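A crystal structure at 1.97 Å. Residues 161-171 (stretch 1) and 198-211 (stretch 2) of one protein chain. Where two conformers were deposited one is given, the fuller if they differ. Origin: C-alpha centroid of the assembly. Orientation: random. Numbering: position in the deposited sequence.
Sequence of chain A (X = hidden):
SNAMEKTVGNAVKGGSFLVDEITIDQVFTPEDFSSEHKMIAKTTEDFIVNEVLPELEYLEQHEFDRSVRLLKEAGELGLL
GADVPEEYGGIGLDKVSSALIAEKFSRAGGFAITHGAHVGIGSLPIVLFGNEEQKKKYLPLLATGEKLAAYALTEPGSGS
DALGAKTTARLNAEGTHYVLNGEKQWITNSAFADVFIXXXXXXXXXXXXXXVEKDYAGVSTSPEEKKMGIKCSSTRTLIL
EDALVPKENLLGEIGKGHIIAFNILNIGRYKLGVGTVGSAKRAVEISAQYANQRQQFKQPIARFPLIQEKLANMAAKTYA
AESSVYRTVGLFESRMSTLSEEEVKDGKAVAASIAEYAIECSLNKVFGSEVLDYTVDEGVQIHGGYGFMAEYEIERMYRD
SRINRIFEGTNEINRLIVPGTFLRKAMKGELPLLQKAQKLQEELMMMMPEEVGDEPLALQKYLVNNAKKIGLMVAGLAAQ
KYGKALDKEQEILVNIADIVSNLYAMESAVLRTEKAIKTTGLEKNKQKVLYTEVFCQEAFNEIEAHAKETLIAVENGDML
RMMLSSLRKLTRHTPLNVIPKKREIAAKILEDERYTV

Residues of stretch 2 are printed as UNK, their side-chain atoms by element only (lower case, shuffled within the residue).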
# COMPACT_ATOMS: atom_id res chain seq x y z
N ASP A 161 13.05 -20.00 -4.00
CA ASP A 161 13.63 -21.35 -4.06
C ASP A 161 15.16 -21.29 -3.94
O ASP A 161 15.90 -21.54 -4.89
CB ASP A 161 13.23 -21.99 -5.39
CG ASP A 161 13.79 -23.41 -5.56
OD1 ASP A 161 13.78 -23.89 -6.72
OD2 ASP A 161 14.21 -24.04 -4.55
N ALA A 162 15.62 -20.97 -2.74
CA ALA A 162 16.99 -20.60 -2.51
C ALA A 162 17.94 -21.80 -2.62
O ALA A 162 19.12 -21.60 -2.87
CB ALA A 162 17.11 -19.95 -1.12
N LEU A 163 17.42 -23.03 -2.48
CA LEU A 163 18.26 -24.24 -2.61
C LEU A 163 18.46 -24.65 -4.07
O LEU A 163 19.22 -25.57 -4.38
CB LEU A 163 17.67 -25.42 -1.80
CG LEU A 163 17.28 -25.16 -0.34
CD1 LEU A 163 16.75 -26.43 0.31
CD2 LEU A 163 18.41 -24.54 0.49
N GLY A 164 17.76 -23.96 -4.98
CA GLY A 164 18.00 -24.12 -6.41
C GLY A 164 19.25 -23.38 -6.92
O GLY A 164 19.46 -23.26 -8.13
N ALA A 165 20.11 -22.90 -6.02
CA ALA A 165 21.36 -22.24 -6.43
C ALA A 165 22.11 -23.06 -7.48
O ALA A 165 22.19 -24.29 -7.39
CB ALA A 165 22.26 -22.00 -5.23
N LYS A 166 22.62 -22.37 -8.49
CA LYS A 166 23.40 -23.00 -9.58
C LYS A 166 24.92 -22.74 -9.47
O LYS A 166 25.71 -23.35 -10.20
CB LYS A 166 22.87 -22.49 -10.91
CG LYS A 166 21.60 -23.21 -11.37
CD LYS A 166 21.02 -22.50 -12.60
CE LYS A 166 19.61 -23.02 -12.97
NZ LYS A 166 19.61 -24.39 -13.56
N THR A 167 25.35 -21.84 -8.58
CA THR A 167 26.79 -21.71 -8.29
C THR A 167 27.41 -23.05 -7.84
O THR A 167 26.92 -23.71 -6.92
CB THR A 167 27.04 -20.63 -7.20
OG1 THR A 167 26.52 -19.38 -7.68
CG2 THR A 167 28.55 -20.45 -6.86
N THR A 168 28.51 -23.43 -8.49
CA THR A 168 29.21 -24.67 -8.20
C THR A 168 30.54 -24.46 -7.48
O THR A 168 31.14 -23.37 -7.53
CB THR A 168 29.52 -25.43 -9.49
OG1 THR A 168 30.31 -24.59 -10.34
CG2 THR A 168 28.22 -25.79 -10.20
N ALA A 169 31.00 -25.51 -6.82
CA ALA A 169 32.25 -25.53 -6.11
C ALA A 169 32.91 -26.90 -6.32
O ALA A 169 32.27 -27.96 -6.12
CB ALA A 169 32.07 -25.23 -4.63
N ARG A 170 34.16 -26.88 -6.72
CA ARG A 170 34.89 -28.09 -7.01
C ARG A 170 36.29 -28.01 -6.46
O ARG A 170 36.97 -27.05 -6.67
CB ARG A 170 34.94 -28.33 -8.50
CG ARG A 170 36.27 -28.87 -8.96
CD ARG A 170 36.59 -28.53 -10.41
NE ARG A 170 37.84 -27.79 -10.57
CZ ARG A 170 37.96 -26.73 -11.35
NH1 ARG A 170 39.11 -26.11 -11.47
NH2 ARG A 170 36.92 -26.28 -12.03
N LEU A 171 36.69 -28.99 -5.68
CA LEU A 171 38.02 -29.09 -5.12
C LEU A 171 39.05 -29.19 -6.24
O LEU A 171 38.91 -30.02 -7.14
CB LEU A 171 38.11 -30.32 -4.21
CG LEU A 171 39.16 -30.33 -3.10
CD1 LEU A 171 39.02 -29.12 -2.17
CD2 LEU A 171 39.07 -31.65 -2.32
N UNK A 198 29.01 -17.33 1.17
CA UNK A 198 28.49 -17.71 -0.14
C UNK A 198 27.98 -19.17 -0.15
O UNK A 198 28.65 -20.07 0.34
c UNK A 198 29.14 -18.10 -2.54
c UNK A 198 30.24 -16.18 -1.22
c UNK A 198 29.62 -17.63 -1.17
N UNK A 199 26.83 -19.42 -0.75
CA UNK A 199 26.33 -20.79 -0.84
C UNK A 199 26.54 -21.29 -2.24
O UNK A 199 26.29 -20.54 -3.20
c UNK A 199 23.88 -21.43 3.06
c UNK A 199 23.93 -19.05 2.69
o UNK A 199 23.32 -19.86 4.85
c UNK A 199 23.72 -20.12 3.53
c UNK A 199 24.30 -19.26 1.36
c UNK A 199 24.25 -21.63 1.72
c UNK A 199 24.83 -20.78 -0.58
c UNK A 199 24.47 -20.55 0.86
N UNK A 200 27.00 -22.54 -2.38
CA UNK A 200 27.32 -23.12 -3.68
C UNK A 200 27.15 -24.63 -3.57
O UNK A 200 27.18 -25.16 -2.46
c UNK A 200 28.76 -22.81 -4.10
N UNK A 201 26.99 -25.32 -4.69
CA UNK A 201 26.85 -26.78 -4.64
C UNK A 201 28.16 -27.46 -5.02
O UNK A 201 28.61 -27.35 -6.15
c UNK A 201 23.23 -27.34 -5.95
c UNK A 201 21.87 -26.90 -5.39
n UNK A 201 20.74 -27.49 -6.21
c UNK A 201 25.70 -27.27 -5.53
c UNK A 201 24.35 -26.82 -5.05
N UNK A 202 28.77 -28.15 -4.04
CA UNK A 202 30.00 -28.93 -4.27
C UNK A 202 29.73 -30.01 -5.31
O UNK A 202 28.78 -30.73 -5.16
c UNK A 202 31.06 -28.31 -2.10
c UNK A 202 31.35 -28.62 -0.65
c UNK A 202 31.73 -30.50 -3.26
c UNK A 202 30.58 -29.49 -2.96
N UNK A 203 30.55 -30.05 -6.36
CA UNK A 203 30.33 -30.91 -7.54
C UNK A 203 28.95 -30.73 -8.16
O UNK A 203 28.45 -31.61 -8.85
o UNK A 203 32.13 -33.60 -5.86
c UNK A 203 30.58 -32.40 -7.21
o UNK A 203 32.92 -31.91 -7.04
c UNK A 203 31.98 -32.66 -6.67
N UNK A 204 28.34 -29.58 -7.91
CA UNK A 204 27.03 -29.28 -8.46
C UNK A 204 25.93 -30.11 -7.82
O UNK A 204 24.84 -30.22 -8.36
N UNK A 205 26.23 -30.66 -6.64
CA UNK A 205 25.34 -31.60 -5.99
C UNK A 205 25.01 -31.20 -4.55
O UNK A 205 23.85 -31.15 -4.18
o UNK A 205 23.01 -35.03 -6.94
c UNK A 205 24.01 -34.29 -7.09
o UNK A 205 24.25 -33.68 -8.17
c UNK A 205 24.98 -34.15 -5.89
c UNK A 205 25.96 -33.00 -6.03
N UNK A 206 26.04 -30.87 -3.76
CA UNK A 206 25.92 -30.76 -2.32
C UNK A 206 25.94 -29.29 -1.86
O UNK A 206 27.02 -28.64 -1.83
c UNK A 206 27.98 -34.90 -2.63
n UNK A 206 28.23 -33.62 -2.40
c UNK A 206 26.11 -33.95 -1.97
n UNK A 206 26.70 -35.12 -2.40
c UNK A 206 27.03 -31.54 -1.62
c UNK A 206 27.07 -33.00 -1.98
N UNK A 207 24.76 -28.80 -1.49
CA UNK A 207 24.51 -27.41 -1.16
C UNK A 207 25.25 -27.07 0.12
O UNK A 207 24.99 -27.67 1.18
c UNK A 207 22.01 -23.57 -1.49
c UNK A 207 22.59 -25.80 -0.71
c UNK A 207 22.42 -24.89 -1.75
c UNK A 207 23.01 -27.21 -1.00
c UNK A 207 21.94 -24.07 0.89
c UNK A 207 21.77 -23.16 -0.16
c UNK A 207 22.35 -25.38 0.61
N UNK A 208 26.19 -26.13 0.03
CA UNK A 208 27.15 -25.88 1.12
C UNK A 208 27.49 -24.38 1.29
O UNK A 208 27.34 -23.65 0.36
o UNK A 208 28.23 -28.04 0.65
c UNK A 208 28.47 -26.65 0.84
N UNK A 209 27.92 -23.95 2.47
CA UNK A 209 28.26 -22.55 2.68
C UNK A 209 29.77 -22.38 2.76
O UNK A 209 30.46 -23.30 3.22
c UNK A 209 27.58 -22.02 3.95
N UNK A 210 30.27 -21.21 2.34
CA UNK A 210 31.71 -20.92 2.29
C UNK A 210 31.97 -19.52 2.77
O UNK A 210 31.19 -18.60 2.47
c UNK A 210 30.85 -24.00 -1.04
c UNK A 210 33.09 -24.53 -0.33
c UNK A 210 33.18 -23.25 0.27
c UNK A 210 32.24 -21.00 0.86
c UNK A 210 32.12 -22.36 0.22
c UNK A 210 30.96 -22.74 -0.43
c UNK A 210 31.93 -24.91 -0.97
N UNK A 211 33.06 -19.33 3.50
CA UNK A 211 33.52 -17.97 3.82
C UNK A 211 34.45 -17.54 2.69
O UNK A 211 35.48 -18.19 2.39
c UNK A 211 34.83 -16.51 5.42
c UNK A 211 34.12 -18.94 7.55
c UNK A 211 34.25 -17.92 5.16
c UNK A 211 33.35 -18.47 6.27
O HOH W 1 20.80 -26.30 -8.56
O HOH W 2 35.32 -31.32 -5.69

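Position 198 has three side-chain carbons, one carrying the other two. One of the two outer carbons comes to 5.0 Å from Thr167 CG2, too far for a contact. This is Val198.

Position 199 has one carbon, then a six-carbon ring bearing one oxygen. Its backbone O lies 4.1 Å from Thr167 CB. It is Tyr199, whose hydroxyl is bonded elsewhere in the structure.

Position 200 has a single side-chain carbon pointing toward stretch 1. That CB lies 3.6 Å from Thr167 CG2 and 4.1 Å from Ala169 CB. This is Ala200.

Position 201 has four carbons in a row ending in nitrogen. The chain is extended and passes along stretch 1. Its last carbon is 3.3 Å from Ala165 O, and its nitrogen 3.1 Å from Leu163 O. This is Lys201. The NZ to Leu163 O hydrogen bond is weak. Water 1 adds a bridge, accepting from Lys201 NZ at 2.6 Å and donating to Ala165 O at 2.7 Å.

Position 202 has four carbons, forked at the first, with one arm two carbons long. The inner carbon of that arm is 4.1 Å from Ala169 CB. This is Ile202.

Position 203 has two carbons, the second carrying two oxygens. One oxygen is 4.4 Å from Arg170 CB. This is Asp203. Water 2 donates to its OD2 at 2.8 Å and accepts from Leu171 N at 2.7 Å.

Position 204 has no side chain, and its phi is positive. Its CA is 4.1 Å from Thr168 CG2. It is Gly204, closing a type II turn from Lys201.

Position 205 has three carbons, the third carrying two oxygens, and does not reach stretch 1. This is Glu205.

Position 206 has one carbon and a five-membered ring with two nitrogens. It does not reach stretch 1. This is His206.

Position 207 has one carbon and a plain six-carbon ring. Leu163 CD2 sits over one ring face, 3.9 Å from the centroid; Ala165 CB lies at the edge. This is Phe207.

Position 208 has one carbon and one oxygen, out of reach: Ser208.

Position 209 has one carbon, out of reach: Ala209.

Position 210 has one carbon and a six-carbon ring, whose tip lies 3.7 Å from Ala169 CB. This is Phe210.

Position 211 has four carbons, forked at the first, and is out of reach: Ile211.

The contact is a short parallel strand pairing. Lys201 N donates to Thr167 O (2.8 Å), Ala169 N to Lys201 O (3.1 Å), and Asp203 N to Ala169 O (2.7 Å). Ala169 CB packs against Ala200, Ile202 and Phe210, while Lys201 and Phe207 hold the loop before the strand.

Stretch 2, residues 198-211: VYAKIDGEHFSAFI
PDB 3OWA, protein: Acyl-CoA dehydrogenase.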